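Local coordinates for protein dipeptide Epimerase (Enterococcus faecalis, PDB 3KUM) that belongs to the mandelate racemase/muconate lactonizing enzyme family of the enolase superfamily, joining an N-terminal domain to a TIM-like barrel, at residues Lys12-Glu17 with Gly324-Pro329; Asp132-Ile137 with Thr157-Val162; Val218-Leu223 with Ser242-Gln247; Gly285-Ile290 with Asn313-Asp318. All coordinates share one frame; numbering follows the deposited sequence.

Contact 1 (Lys12-Glu17 with Gly324-Pro329)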
loop_
_atom_site.group_PDB
_atom_site.type_symbol
_atom_site.label_atom_id
_atom_site.label_comp_id
_atom_site.label_asym_id
_atom_site.label_seq_id
_atom_site.Cartn_x
_atom_site.Cartn_y
_atom_site.Cartn_z
ATOM N N LYS A 12 -4.634 29.412 14.140
ATOM C CA LYS A 12 -3.447 29.837 14.868
ATOM C C LYS A 12 -3.636 29.529 16.344
ATOM O O LYS A 12 -4.522 30.076 16.993
ATOM C CB LYS A 12 -3.208 31.331 14.640
ATOM C CG LYS A 12 -2.840 31.641 13.200
ATOM C CD LYS A 12 -2.811 33.132 12.914
ATOM C CE LYS A 12 -2.514 33.380 11.441
ATOM N NZ LYS A 12 -2.580 34.821 11.082
ATOM N N ILE A 13 -2.805 28.632 16.862
ATOM C CA ILE A 13 -2.888 28.220 18.259
ATOM C C ILE A 13 -1.565 28.516 18.953
ATOM O O ILE A 13 -0.515 28.053 18.511
ATOM C CB ILE A 13 -3.154 26.694 18.375
ATOM C CG1 ILE A 13 -4.414 26.312 17.589
ATOM C CG2 ILE A 13 -3.261 26.297 19.847
ATOM C CD1 ILE A 13 -5.708 26.692 18.251
ATOM N N LYS A 14 -1.617 29.282 20.038
ATOM C CA LYS A 14 -0.405 29.623 20.778
ATOM C C LYS A 14 0.226 28.382 21.413
ATOM O O LYS A 14 -0.476 27.540 21.978
ATOM C CB LYS A 14 -0.727 30.643 21.876
ATOM C CG LYS A 14 0.502 31.178 22.594
ATOM C CD LYS A 14 1.389 31.984 21.644
ATOM C CE LYS A 14 2.741 32.329 22.273
ATOM N NZ LYS A 14 3.625 31.132 22.450
ATOM N N LEU A 15 1.546 28.261 21.307
ATOM C CA LEU A 15 2.245 27.130 21.917
ATOM C C LEU A 15 2.561 27.478 23.372
ATOM O O LEU A 15 2.847 28.637 23.689
ATOM C CB LEU A 15 3.544 26.827 21.166
ATOM C CG LEU A 15 3.399 26.384 19.708
ATOM C CD1 LEU A 15 4.763 26.039 19.134
ATOM C CD2 LEU A 15 2.477 25.187 19.626
ATOM N N LYS A 16 2.500 26.485 24.255
ATOM C CA LYS A 16 2.786 26.710 25.671
ATOM C C LYS A 16 4.239 27.097 25.930
ATOM O O LYS A 16 4.540 27.771 26.913
ATOM C CB LYS A 16 2.410 25.473 26.499
ATOM C CG LYS A 16 0.924 25.400 26.801
ATOM C CD LYS A 16 0.554 24.287 27.766
ATOM C CE LYS A 16 0.253 22.996 27.041
ATOM N NZ LYS A 16 -0.405 22.002 27.945
ATOM N N GLU A 17 5.134 26.682 25.040
ATOM C CA GLU A 17 6.555 26.996 25.164
ATOM C C GLU A 17 7.147 27.125 23.763
ATOM O O GLU A 17 6.652 26.509 22.818
ATOM C CB GLU A 17 7.293 25.875 25.913
ATOM C CG GLU A 17 6.678 25.481 27.252
ATOM C CD GLU A 17 7.339 24.251 27.866
ATOM O OE1 GLU A 17 7.448 23.216 27.169
ATOM O OE2 GLU A 17 7.742 24.313 29.048
ATOM N N GLY A 324 1.531 20.557 23.411
ATOM C CA GLY A 324 2.006 21.920 23.567
ATOM C C GLY A 324 1.013 23.009 23.202
ATOM O O GLY A 324 1.330 24.186 23.339
ATOM N N LEU A 325 -0.182 22.631 22.749
ATOM C CA LEU A 325 -1.198 23.611 22.357
ATOM C C LEU A 325 -1.925 24.255 23.544
ATOM O O LEU A 325 -2.305 23.572 24.496
ATOM C CB LEU A 325 -2.244 22.958 21.441
ATOM C CG LEU A 325 -1.773 22.231 20.179
ATOM C CD1 LEU A 325 -2.987 21.696 19.428
ATOM C CD2 LEU A 325 -0.958 23.170 19.294
ATOM N N GLU A 326 -2.123 25.570 23.480
ATOM C CA GLU A 326 -2.818 26.285 24.547
ATOM C C GLU A 326 -4.311 25.991 24.544
ATOM O O GLU A 326 -4.956 26.011 25.594
ATOM C CB GLU A 326 -2.594 27.791 24.421
ATOM C CG GLU A 326 -1.287 28.273 25.026
ATOM C CD GLU A 326 -1.268 28.161 26.548
ATOM O OE1 GLU A 326 -2.313 27.824 27.144
ATOM O OE2 GLU A 326 -0.206 28.427 27.147
ATOM N N THR A 327 -4.861 25.723 23.365
ATOM C CA THR A 327 -6.278 25.411 23.246
ATOM C C THR A 327 -6.501 24.481 22.048
ATOM O O THR A 327 -5.659 24.399 21.148
ATOM C CB THR A 327 -7.126 26.712 23.093
ATOM O OG1 THR A 327 -8.517 26.404 23.237
ATOM C CG2 THR A 327 -6.894 27.357 21.732
ATOM N N ALA A 328 -7.624 23.772 22.050
ATOM C CA ALA A 328 -7.953 22.846 20.968
ATOM C C ALA A 328 -8.768 23.543 19.882
ATOM O O ALA A 328 -9.764 24.190 20.175
ATOM C CB ALA A 328 -8.745 21.667 21.522
ATOM N N PRO A 329 -8.360 23.405 18.612
ATOM C CA PRO A 329 -9.072 24.033 17.495
ATOM C C PRO A 329 -10.371 23.320 17.142
ATOM O O PRO A 329 -11.202 23.847 16.409
ATOM C CB PRO A 329 -8.057 23.952 16.362
ATOM C CG PRO A 329 -7.386 22.647 16.633
ATOM C CD PRO A 329 -7.157 22.700 18.133
HETATM O O HOH W 1 1.480 30.101 26.138
HETATM O O HOH W 2 -1.894 21.163 25.633
#
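A short backbone bridge between two domains, flanked by an apolar patch, joins strand 12-15 of the N-terminal antiparallel sheet to loop 324-329, which follows barrel strand 314-317. The two segments run in opposite directions past each other, Lys14 facing Glu326 and Lys16 facing Gly324. Two bonds frame the single bridged pair, Leu15 and Leu325: Glu326 N donates to Lys14 O at 3.0 Å, and Lys16 N donates to Gly324 O at 2.7 Å. On the buried side, chi1 -55° sets Ile13 CG2 anti to the backbone N, where it meets Leu325 CB at 3.8 Å, while CD1 meets Pro329 CB at 4.1 Å. Leu15 CD2 touches Leu325 CD2 at 4.0 Å, and Ala29 of strand 29-38 packs on both leucines. At the outer margin, Lys16 CG lies 3.2 Å from Glu326 OE2. A bend at chi3 (-90°) carries Lys16 NZ to a water that accepts from it and donates to Leu325 O; a second water donates to Leu15 O and Glu326 OE2. Because Lys16 NZ and Glu326 OE1 stay 6.2 Å apart, charge attraction probably adds little, and the domains are held here by peptide groups, hydrocarbon and bridging water.

Contact 2 (Asp132-Ile137 with Thr157-Val162). With TYR (tyrosine), chain J; ARG (arginine), chain I.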
loop_
_atom_site.group_PDB
_atom_site.type_symbol
_atom_site.label_atom_id
_atom_site.label_comp_id
_atom_site.label_asym_id
_atom_site.label_seq_id
_atom_site.Cartn_x
_atom_site.Cartn_y
_atom_site.Cartn_z
ATOM N N ASP A 132 5.897 8.908 22.267
ATOM C CA ASP A 132 6.962 9.454 23.089
ATOM C C ASP A 132 6.562 10.917 23.254
ATOM O O ASP A 132 5.440 11.303 22.929
ATOM C CB ASP A 132 8.320 9.372 22.368
ATOM C CG ASP A 132 8.352 10.156 21.045
ATOM O OD1 ASP A 132 7.611 11.153 20.909
ATOM O OD2 ASP A 132 9.141 9.785 20.143
ATOM N N ILE A 133 7.470 11.720 23.786
ATOM C CA ILE A 133 7.237 13.147 23.926
ATOM C C ILE A 133 8.611 13.726 23.665
ATOM O O ILE A 133 9.618 13.193 24.140
ATOM C CB ILE A 133 6.715 13.542 25.331
ATOM C CG1 ILE A 133 6.322 15.025 25.321
ATOM C CG2 ILE A 133 7.777 13.282 26.393
ATOM C CD1 ILE A 133 5.478 15.464 26.507
ATOM N N THR A 134 8.658 14.792 22.876
ATOM C CA THR A 134 9.922 15.414 22.517
ATOM C C THR A 134 10.376 16.477 23.515
ATOM O O THR A 134 9.565 17.050 24.251
ATOM C CB THR A 134 9.833 16.053 21.101
ATOM O OG1 THR A 134 9.358 15.078 20.164
ATOM C CG2 THR A 134 11.197 16.536 20.639
ATOM N N LEU A 135 11.686 16.702 23.549
ATOM C CA LEU A 135 12.295 17.712 24.403
ATOM C C LEU A 135 13.130 18.575 23.469
ATOM O O LEU A 135 14.079 18.097 22.846
ATOM C CB LEU A 135 13.189 17.065 25.473
ATOM C CG LEU A 135 12.509 16.210 26.546
ATOM C CD1 LEU A 135 13.555 15.656 27.494
ATOM C CD2 LEU A 135 11.496 17.039 27.312
ATOM N N GLY A 136 12.756 19.846 23.355
ATOM C CA GLY A 136 13.473 20.757 22.480
ATOM C C GLY A 136 14.846 21.122 22.998
ATOM O O GLY A 136 15.082 21.115 24.206
ATOM N N ILE A 137 15.746 21.451 22.076
ATOM C CA ILE A 137 17.112 21.814 22.418
ATOM C C ILE A 137 17.139 22.844 23.541
ATOM O O ILE A 137 16.317 23.760 23.573
ATOM C CB ILE A 137 17.866 22.365 21.181
ATOM C CG1 ILE A 137 17.908 21.290 20.088
ATOM C CG2 ILE A 137 19.279 22.797 21.571
ATOM C CD1 ILE A 137 18.576 21.729 18.795
ATOM N N THR A 157 9.265 6.860 26.850
ATOM C CA THR A 157 10.187 7.171 25.758
ATOM C C THR A 157 10.299 8.679 25.558
ATOM O O THR A 157 9.295 9.387 25.525
ATOM C CB THR A 157 9.725 6.537 24.427
ATOM O OG1 THR A 157 9.570 5.123 24.598
ATOM C CG2 THR A 157 10.747 6.803 23.324
ATOM N N LEU A 158 11.524 9.165 25.415
ATOM C CA LEU A 158 11.740 10.588 25.225
ATOM C C LEU A 158 12.533 10.849 23.953
ATOM O O LEU A 158 13.537 10.189 23.691
ATOM C CB LEU A 158 12.495 11.171 26.423
ATOM C CG LEU A 158 11.952 10.866 27.820
ATOM C CD1 LEU A 158 12.795 11.604 28.855
ATOM C CD2 LEU A 158 10.498 11.284 27.925
ATOM N N LYS A 159 12.066 11.803 23.155
ATOM C CA LYS A 159 12.764 12.170 21.931
ATOM C C LYS A 159 13.599 13.392 22.301
ATOM O O LYS A 159 13.065 14.381 22.799
ATOM C CB LYS A 159 11.767 12.513 20.816
ATOM C CG LYS A 159 12.435 12.881 19.495
ATOM C CD LYS A 159 11.447 12.911 18.330
ATOM C CE LYS A 159 12.162 13.242 17.029
ATOM N NZ LYS A 159 11.275 13.160 15.837
ATOM N N ILE A 160 14.905 13.314 22.062
ATOM C CA ILE A 160 15.820 14.395 22.413
ATOM C C ILE A 160 16.460 15.091 21.223
ATOM O O ILE A 160 17.146 14.465 20.421
ATOM C CB ILE A 160 16.954 13.870 23.326
ATOM C CG1 ILE A 160 16.349 13.230 24.579
ATOM C CG2 ILE A 160 17.904 15.012 23.696
ATOM C CD1 ILE A 160 17.357 12.466 25.424
ATOM N N LYS A 161 16.249 16.399 21.128
ATOM C CA LYS A 161 16.825 17.181 20.043
ATOM C C LYS A 161 18.252 17.610 20.383
ATOM O O LYS A 161 18.558 17.934 21.529
ATOM C CB LYS A 161 15.968 18.425 19.770
ATOM C CG LYS A 161 14.577 18.134 19.207
ATOM C CD LYS A 161 14.643 17.712 17.745
ATOM C CE LYS A 161 13.255 17.456 17.178
ATOM N NZ LYS A 161 13.298 17.059 15.742
ATOM N N VAL A 162 19.117 17.601 19.375
ATOM C CA VAL A 162 20.506 18.002 19.531
ATOM C C VAL A 162 20.930 18.576 18.190
ATOM O O VAL A 162 20.226 18.406 17.196
ATOM C CB VAL A 162 21.422 16.798 19.875
ATOM C CG1 VAL A 162 20.979 16.155 21.183
ATOM C CG2 VAL A 162 21.397 15.781 18.746
HETATM N N TYR J . 8.965 17.302 14.393
HETATM C CA TYR J . 10.086 17.472 13.476
HETATM C C TYR J . 11.060 16.296 13.487
HETATM O O TYR J . 10.672 15.196 13.943
HETATM C CB TYR J . 10.836 18.759 13.813
HETATM C CG TYR J . 10.013 20.009 13.622
HETATM C CD1 TYR J . 10.131 21.074 14.509
HETATM C CD2 TYR J . 9.121 20.134 12.551
HETATM C CE1 TYR J . 9.389 22.233 14.345
HETATM C CE2 TYR J . 8.364 21.294 12.377
HETATM C CZ TYR J . 8.505 22.340 13.284
HETATM O OH TYR J . 7.758 23.488 13.163
HETATM O OXT TYR J . 12.201 16.497 13.010
HETATM N N ARG I . 8.099 15.847 17.603
HETATM C CA ARG I . 7.884 16.853 16.513
HETATM C C ARG I . 9.147 16.986 15.671
HETATM O O ARG I . 10.262 16.812 16.173
HETATM C CB ARG I . 7.548 18.219 17.112
HETATM C CG ARG I . 6.539 18.179 18.226
HETATM C CD ARG I . 6.657 19.430 19.061
HETATM N NE ARG I . 6.057 19.265 20.378
HETATM C CZ ARG I . 6.287 20.075 21.404
HETATM N NH1 ARG I . 7.108 21.108 21.263
HETATM N NH2 ARG I . 5.695 19.856 22.570
#
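Lys159 lays its methylene chain alongside Thr134, the two side chains pointing the same way, with Lys159 CD 3.5 Å from Thr134 OG1. Extended from a CG anti to the backbone N (chi1 -179°), the chain reaches the bound tyrosine, where NZ donates to TYR O at 2.8 Å; Glu215 and Asp318 are its salt-bridge partners. Next along, Lys161 NZ makes a weak bond to ARG O and comes within 3.0 Å of TYR OXT; Asp189 and Asn191 are hydrogen-bonded to the same lysine nitrogen. Thr134 OG1 accepts a weak bond from ARG N. Beneath these groups, strands 133-135 and 157-161 run parallel, 31° apart, as the two strands of a beta-alpha-beta unit of the barrel. Lys159 N donates to Ile133 O at 3.0 Å, almost straight at 172°, and Leu135 N to Lys159 O at 2.8 Å. On the other face, Ile133 CG2 lies beside Leu158 CD2 at 3.7 Å, under helix 140-153. Packing is tight where Ile137 CG1 crosses Lys161 CB at 3.5 Å. The strand pair is thus chemically two-sided: hydrocarbon faces the helix, while lysine nitrogens and a threonine hydroxyl face the ligands and meet their carboxylate, carbonyl and amino groups.

Contact 3 (Val218-Leu223 with Ser242-Gln247)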
loop_
_atom_site.group_PDB
_atom_site.type_symbol
_atom_site.label_atom_id
_atom_site.label_comp_id
_atom_site.label_asym_id
_atom_site.label_seq_id
_atom_site.Cartn_x
_atom_site.Cartn_y
_atom_site.Cartn_z
ATOM N N VAL A 218 22.703 13.600 9.366
ATOM C CA VAL A 218 23.327 14.451 8.359
ATOM C C VAL A 218 22.309 15.142 7.449
ATOM O O VAL A 218 21.101 14.901 7.548
ATOM C CB VAL A 218 24.298 13.630 7.474
ATOM C CG1 VAL A 218 25.347 12.929 8.351
ATOM C CG2 VAL A 218 23.518 12.601 6.661
ATOM N N LYS A 219 22.811 16.004 6.568
ATOM C CA LYS A 219 21.970 16.738 5.621
ATOM C C LYS A 219 21.077 15.787 4.806
ATOM O O LYS A 219 21.535 14.760 4.301
ATOM C CB LYS A 219 22.853 17.568 4.681
ATOM C CG LYS A 219 23.564 18.747 5.362
ATOM C CD LYS A 219 22.571 19.836 5.745
ATOM C CE LYS A 219 23.236 21.002 6.481
ATOM N NZ LYS A 219 23.682 20.649 7.873
ATOM N N ARG A 220 19.806 16.155 4.680
ATOM C CA ARG A 220 18.818 15.354 3.965
ATOM C C ARG A 220 19.211 14.905 2.557
ATOM O O ARG A 220 18.812 13.831 2.114
ATOM C CB ARG A 220 17.496 16.117 3.894
ATOM C CG ARG A 220 17.574 17.393 3.095
ATOM C CD ARG A 220 16.209 18.057 2.989
ATOM N NE ARG A 220 16.220 19.141 2.010
ATOM C CZ ARG A 220 15.144 19.829 1.641
ATOM N NH1 ARG A 220 15.256 20.795 0.740
ATOM N NH2 ARG A 220 13.957 19.555 2.173
ATOM N N ARG A 221 19.985 15.717 1.852
ATOM C CA ARG A 221 20.383 15.361 0.497
ATOM C C ARG A 221 21.696 14.582 0.423
ATOM O O ARG A 221 22.090 14.127 -0.647
ATOM C CB ARG A 221 20.460 16.624 -0.357
ATOM C CG ARG A 221 19.120 17.340 -0.472
ATOM C CD ARG A 221 18.449 17.020 -1.786
ATOM N NE ARG A 221 18.765 18.027 -2.791
ATOM C CZ ARG A 221 18.723 17.818 -4.101
ATOM N NH1 ARG A 221 19.022 18.800 -4.936
ATOM N NH2 ARG A 221 18.404 16.621 -4.579
ATOM N N ASP A 222 22.365 14.420 1.559
ATOM C CA ASP A 222 23.622 13.680 1.592
ATOM C C ASP A 222 23.322 12.210 1.896
ATOM O O ASP A 222 23.568 11.723 3.003
ATOM C CB ASP A 222 24.552 14.280 2.651
ATOM C CG ASP A 222 25.884 13.566 2.735
ATOM O OD1 ASP A 222 26.370 13.050 1.703
ATOM O OD2 ASP A 222 26.454 13.535 3.841
ATOM N N LEU A 223 22.777 11.518 0.897
ATOM C CA LEU A 223 22.410 10.111 1.035
ATOM C C LEU A 223 23.604 9.179 1.199
ATOM O O LEU A 223 23.522 8.191 1.928
ATOM C CB LEU A 223 21.563 9.675 -0.165
ATOM C CG LEU A 223 20.039 9.668 0.008
ATOM C CD1 LEU A 223 19.589 10.667 1.064
ATOM C CD2 LEU A 223 19.397 9.960 -1.336
ATOM N N SER A 242 15.244 13.138 4.862
ATOM C CA SER A 242 15.740 12.499 3.643
ATOM C C SER A 242 14.603 11.692 2.995
ATOM O O SER A 242 14.753 11.188 1.885
ATOM C CB SER A 242 16.906 11.543 3.948
ATOM O OG SER A 242 18.094 12.234 4.287
ATOM N N CYS A 243 13.477 11.564 3.691
ATOM C CA CYS A 243 12.347 10.805 3.148
ATOM C C CYS A 243 11.001 11.513 3.285
ATOM O O CYS A 243 10.403 11.545 4.361
ATOM C CB CYS A 243 12.273 9.427 3.814
ATOM S SG CYS A 243 11.126 8.264 3.006
ATOM N N PHE A 244 10.525 12.078 2.180
ATOM C CA PHE A 244 9.240 12.782 2.163
ATOM C C PHE A 244 8.117 11.871 1.659
ATOM O O PHE A 244 7.117 11.662 2.348
ATOM C CB PHE A 244 9.313 14.018 1.250
ATOM C CG PHE A 244 9.876 15.252 1.912
ATOM C CD1 PHE A 244 10.920 15.168 2.827
ATOM C CD2 PHE A 244 9.381 16.511 1.586
ATOM C CE1 PHE A 244 11.464 16.325 3.402
ATOM C CE2 PHE A 244 9.920 17.669 2.156
ATOM C CZ PHE A 244 10.964 17.571 3.065
ATOM N N ASP A 245 8.299 11.330 0.458
ATOM C CA ASP A 245 7.283 10.483 -0.163
ATOM C C ASP A 245 7.703 9.041 -0.420
ATOM O O ASP A 245 8.775 8.605 -0.002
ATOM C CB ASP A 245 6.814 11.115 -1.477
ATOM C CG ASP A 245 7.956 11.382 -2.437
ATOM O OD1 ASP A 245 8.963 10.647 -2.391
ATOM O OD2 ASP A 245 7.846 12.320 -3.256
ATOM N N ALA A 246 6.848 8.311 -1.131
ATOM C CA ALA A 246 7.098 6.906 -1.439
ATOM C C ALA A 246 8.310 6.727 -2.338
ATOM O O ALA A 246 9.087 5.785 -2.165
ATOM C CB ALA A 246 5.853 6.278 -2.093
ATOM N N GLN A 247 8.480 7.625 -3.302
ATOM C CA GLN A 247 9.624 7.522 -4.191
ATOM C C GLN A 247 10.933 7.697 -3.411
ATOM O O GLN A 247 11.941 7.081 -3.749
ATOM C CB GLN A 247 9.515 8.549 -5.319
ATOM C CG GLN A 247 8.437 8.192 -6.340
ATOM C CD GLN A 247 8.233 9.271 -7.388
ATOM O OE1 GLN A 247 7.789 10.375 -7.080
ATOM N NE2 GLN A 247 8.561 8.957 -8.631
#
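Ser242 OG is gripped twice: it donates to Arg220 O at 2.8 Å and is also hydrogen-bonded to Gln216 NE2, which reaches Val218 O as well. The bond ties together two neighbouring beta-alpha loops of the barrel, one running from strand 213-215 to helix 223-232, the other from strand 236-239 to helix 246-255. Its geometry is side-on: the angle at the carbonyl oxygen is 108°, and the hydroxyl is tilted 20° from the carbonyl plane. The acceptor sits in a type I turn from Lys219 to Asp222, closed by Asp222 N donating to Lys219 O at 2.9 Å, which probably helps to fix the direction of the Arg220 carbonyl. Leu223 CD1 also comes to 3.9 Å from Ser242 OG.

Each loop ends in an aspartate N-cap: Asp222 OD1 makes a weak bond to Gly225 N of helix 223-232, and Asp245 OD1 bonds Asp248 N of helix 246-255. Past the second cap, Ala246 and Gln247 pack on Thr283 of the second subunit. Phe244 also touches Thr55 and Phe94. Only 188 Å² is buried between the segments, so this is a light surface contact resting largely on one hydroxyl. Its outer part belongs to Arg220, whose chain, extended from CG to NE, carries the guanidinium out to Phe244. The guanidinium and ring planes stand 67° apart, too steep for a parallel stack, and Phe244 CZ meets the guanidinium at its edge, 3.7 Å from Arg220 NH2.

Contact 4 (Gly285-Ile290 with Asn313-Asp318). With ARG (arginine), chain I.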
loop_
_atom_site.group_PDB
_atom_site.type_symbol
_atom_site.label_atom_id
_atom_site.label_comp_id
_atom_site.label_asym_id
_atom_site.label_seq_id
_atom_site.Cartn_x
_atom_site.Cartn_y
_atom_site.Cartn_z
ATOM N N GLY A 285 11.771 -4.819 5.055
ATOM C CA GLY A 285 12.202 -5.140 6.413
ATOM C C GLY A 285 12.634 -3.938 7.251
ATOM O O GLY A 285 13.427 -4.062 8.195
ATOM N N ILE A 286 12.099 -2.771 6.907
ATOM C CA ILE A 286 12.413 -1.531 7.611
ATOM C C ILE A 286 11.177 -1.038 8.348
ATOM O O ILE A 286 10.147 -0.788 7.721
ATOM C CB ILE A 286 12.865 -0.441 6.600
ATOM C CG1 ILE A 286 14.226 -0.825 6.018
ATOM C CG2 ILE A 286 12.900 0.934 7.267
ATOM C CD1 ILE A 286 14.648 0.025 4.832
ATOM N N GLU A 287 11.270 -0.900 9.671
ATOM C CA GLU A 287 10.130 -0.417 10.447
ATOM C C GLU A 287 9.949 1.081 10.235
ATOM O O GLU A 287 10.857 1.756 9.763
ATOM C CB GLU A 287 10.318 -0.702 11.941
ATOM C CG GLU A 287 10.608 -2.164 12.259
ATOM C CD GLU A 287 10.333 -2.517 13.717
ATOM O OE1 GLU A 287 10.386 -1.614 14.580
ATOM O OE2 GLU A 287 10.073 -3.705 13.999
ATOM N N CYS A 288 8.769 1.585 10.585
ATOM C CA CYS A 288 8.449 2.997 10.428
ATOM C C CYS A 288 7.950 3.637 11.709
ATOM O O CYS A 288 7.301 2.991 12.530
ATOM C CB CYS A 288 7.362 3.181 9.354
ATOM S SG CYS A 288 7.882 2.825 7.661
ATOM N N MET A 289 8.263 4.917 11.876
ATOM C CA MET A 289 7.786 5.675 13.024
ATOM C C MET A 289 6.914 6.777 12.430
ATOM O O MET A 289 7.244 7.338 11.384
ATOM C CB MET A 289 8.942 6.313 13.815
ATOM C CG MET A 289 8.456 7.239 14.955
ATOM S SD MET A 289 9.740 7.878 16.097
ATOM C CE MET A 289 10.505 9.172 15.078
ATOM N N ILE A 290 5.801 7.078 13.082
ATOM C CA ILE A 290 4.916 8.132 12.603
ATOM C C ILE A 290 5.267 9.390 13.403
ATOM O O ILE A 290 5.267 9.360 14.633
ATOM C CB ILE A 290 3.426 7.751 12.826
ATOM C CG1 ILE A 290 2.505 8.854 12.305
ATOM C CG2 ILE A 290 3.166 7.484 14.295
ATOM C CD1 ILE A 290 2.237 8.795 10.804
ATOM N N ASN A 313 3.603 -2.368 10.879
ATOM C CA ASN A 313 4.967 -1.910 10.679
ATOM C C ASN A 313 5.264 -0.494 11.180
ATOM O O ASN A 313 6.409 -0.074 11.176
ATOM C CB ASN A 313 5.365 -2.042 9.209
ATOM C CG ASN A 313 6.863 -1.920 9.005
ATOM O OD1 ASN A 313 7.643 -2.700 9.563
ATOM N ND2 ASN A 313 7.277 -0.943 8.205
ATOM N N ILE A 314 4.243 0.251 11.584
ATOM C CA ILE A 314 4.486 1.578 12.149
ATOM C C ILE A 314 4.604 1.213 13.626
ATOM O O ILE A 314 3.625 1.199 14.363
ATOM C CB ILE A 314 3.303 2.541 11.904
ATOM C CG1 ILE A 314 3.059 2.671 10.388
ATOM C CG2 ILE A 314 3.624 3.911 12.496
ATOM C CD1 ILE A 314 2.036 3.717 9.994
ATOM N N THR A 315 5.831 0.889 14.021
ATOM C CA THR A 315 6.156 0.417 15.361
ATOM C C THR A 315 6.537 1.437 16.415
ATOM O O THR A 315 6.739 1.076 17.574
ATOM C CB THR A 315 7.289 -0.602 15.275
ATOM O OG1 THR A 315 8.440 0.027 14.699
ATOM C CG2 THR A 315 6.876 -1.773 14.388
ATOM N N ARG A 316 6.648 2.699 16.013
ATOM C CA ARG A 316 7.002 3.774 16.934
ATOM C C ARG A 316 6.157 4.996 16.603
ATOM O O ARG A 316 5.777 5.198 15.452
ATOM C CB ARG A 316 8.485 4.139 16.798
ATOM C CG ARG A 316 9.465 3.049 17.202
ATOM C CD ARG A 316 10.893 3.542 16.998
ATOM N NE ARG A 316 11.911 2.615 17.491
ATOM C CZ ARG A 316 12.496 1.667 16.766
ATOM N NH1 ARG A 316 12.174 1.495 15.490
ATOM N NH2 ARG A 316 13.433 0.899 17.318
ATOM N N ALA A 317 5.871 5.815 17.610
ATOM C CA ALA A 317 5.067 7.011 17.397
ATOM C C ALA A 317 5.601 8.241 18.119
ATOM O O ALA A 317 5.982 8.178 19.293
ATOM C CB ALA A 317 3.633 6.753 17.822
ATOM N N ASP A 318 5.622 9.356 17.394
ATOM C CA ASP A 318 6.068 10.646 17.911
ATOM C C ASP A 318 4.951 11.630 17.561
ATOM O O ASP A 318 5.099 12.477 16.681
ATOM C CB ASP A 318 7.389 11.056 17.244
ATOM C CG ASP A 318 7.859 12.439 17.671
ATOM O OD1 ASP A 318 7.600 12.821 18.830
ATOM O OD2 ASP A 318 8.499 13.135 16.853
HETATM N N ARG I . 8.099 15.847 17.603
HETATM C CA ARG I . 7.884 16.853 16.513
HETATM C C ARG I . 9.147 16.986 15.671
HETATM O O ARG I . 10.262 16.812 16.173
HETATM C CB ARG I . 7.548 18.219 17.112
HETATM C CG ARG I . 6.539 18.179 18.226
HETATM C CD ARG I . 6.657 19.430 19.061
HETATM N NE ARG I . 6.057 19.265 20.378
HETATM C CZ ARG I . 6.287 20.075 21.404
HETATM N NH1 ARG I . 7.108 21.108 21.263
HETATM N NH2 ARG I . 5.695 19.856 22.570
#
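Cys288 and Ile314 open a parallel strand pair of the barrel, 287-290 beside 314-317, in a beta-alpha-beta unit with helix 298-310. Among the backbone bonds, Cys288 N donates to Asn313 O at 2.9 Å and Asp318 N to Ile290 O at 2.8 Å. Between them the register slips by one residue, a beta bulge, where Thr315 N makes only a weak bond to Cys288 O.

Polar side chains bond across the pair's start. Asn313 ND2 donates to Ile286 O at 2.9 Å, nearly straight (174°) and in the amide plane; Asn278 bonds the same nitrogen. Thr315 OG1 donates to Glu287 OE1 at a short 2.5 Å, arriving from above the carboxylate plane. Arg316 NH1 stands 3.7 Å from Glu287 OE1, a long, charge-only salt bridge because OE1 lies well out of the guanidinium plane; Arg316 NE pairs with Glu212.

Among packing contacts, Ile290 CG2, set between its backbone N and carbonyl carbon (chi1 -179°), meets Ala317 CB at 3.6 Å, and Ile290 also packs on Ile314. On the other face, Met289 CG crosses the aliphatic CB of Arg316 at 3.6 Å.

The ligand bond stands apart: Asp318 OD2 accepts from ARG N at 2.8 Å.

In the fold
From the N terminus, the chain passes first through 12-17, whose partner 324-329 comes 307 residues later. Contact 1 therefore closes a long loop that encloses the other three and ties the N-terminal sheet to a loop beyond the barrel strands. Within that span contacts 2, 3 and 4 follow in series, none crossing another. Contact 2 closes a beta-alpha-beta unit near the start of the barrel, contact 3 joins two successive strand-to-helix loops, and contact 4 closes a later unit. Contacts 2 and 4 meet side by side where the last barrel strand returns to the first, and share the bound arginine. Contact 3 touches none of the others; its nearest atoms are about 8 Å from contact 4.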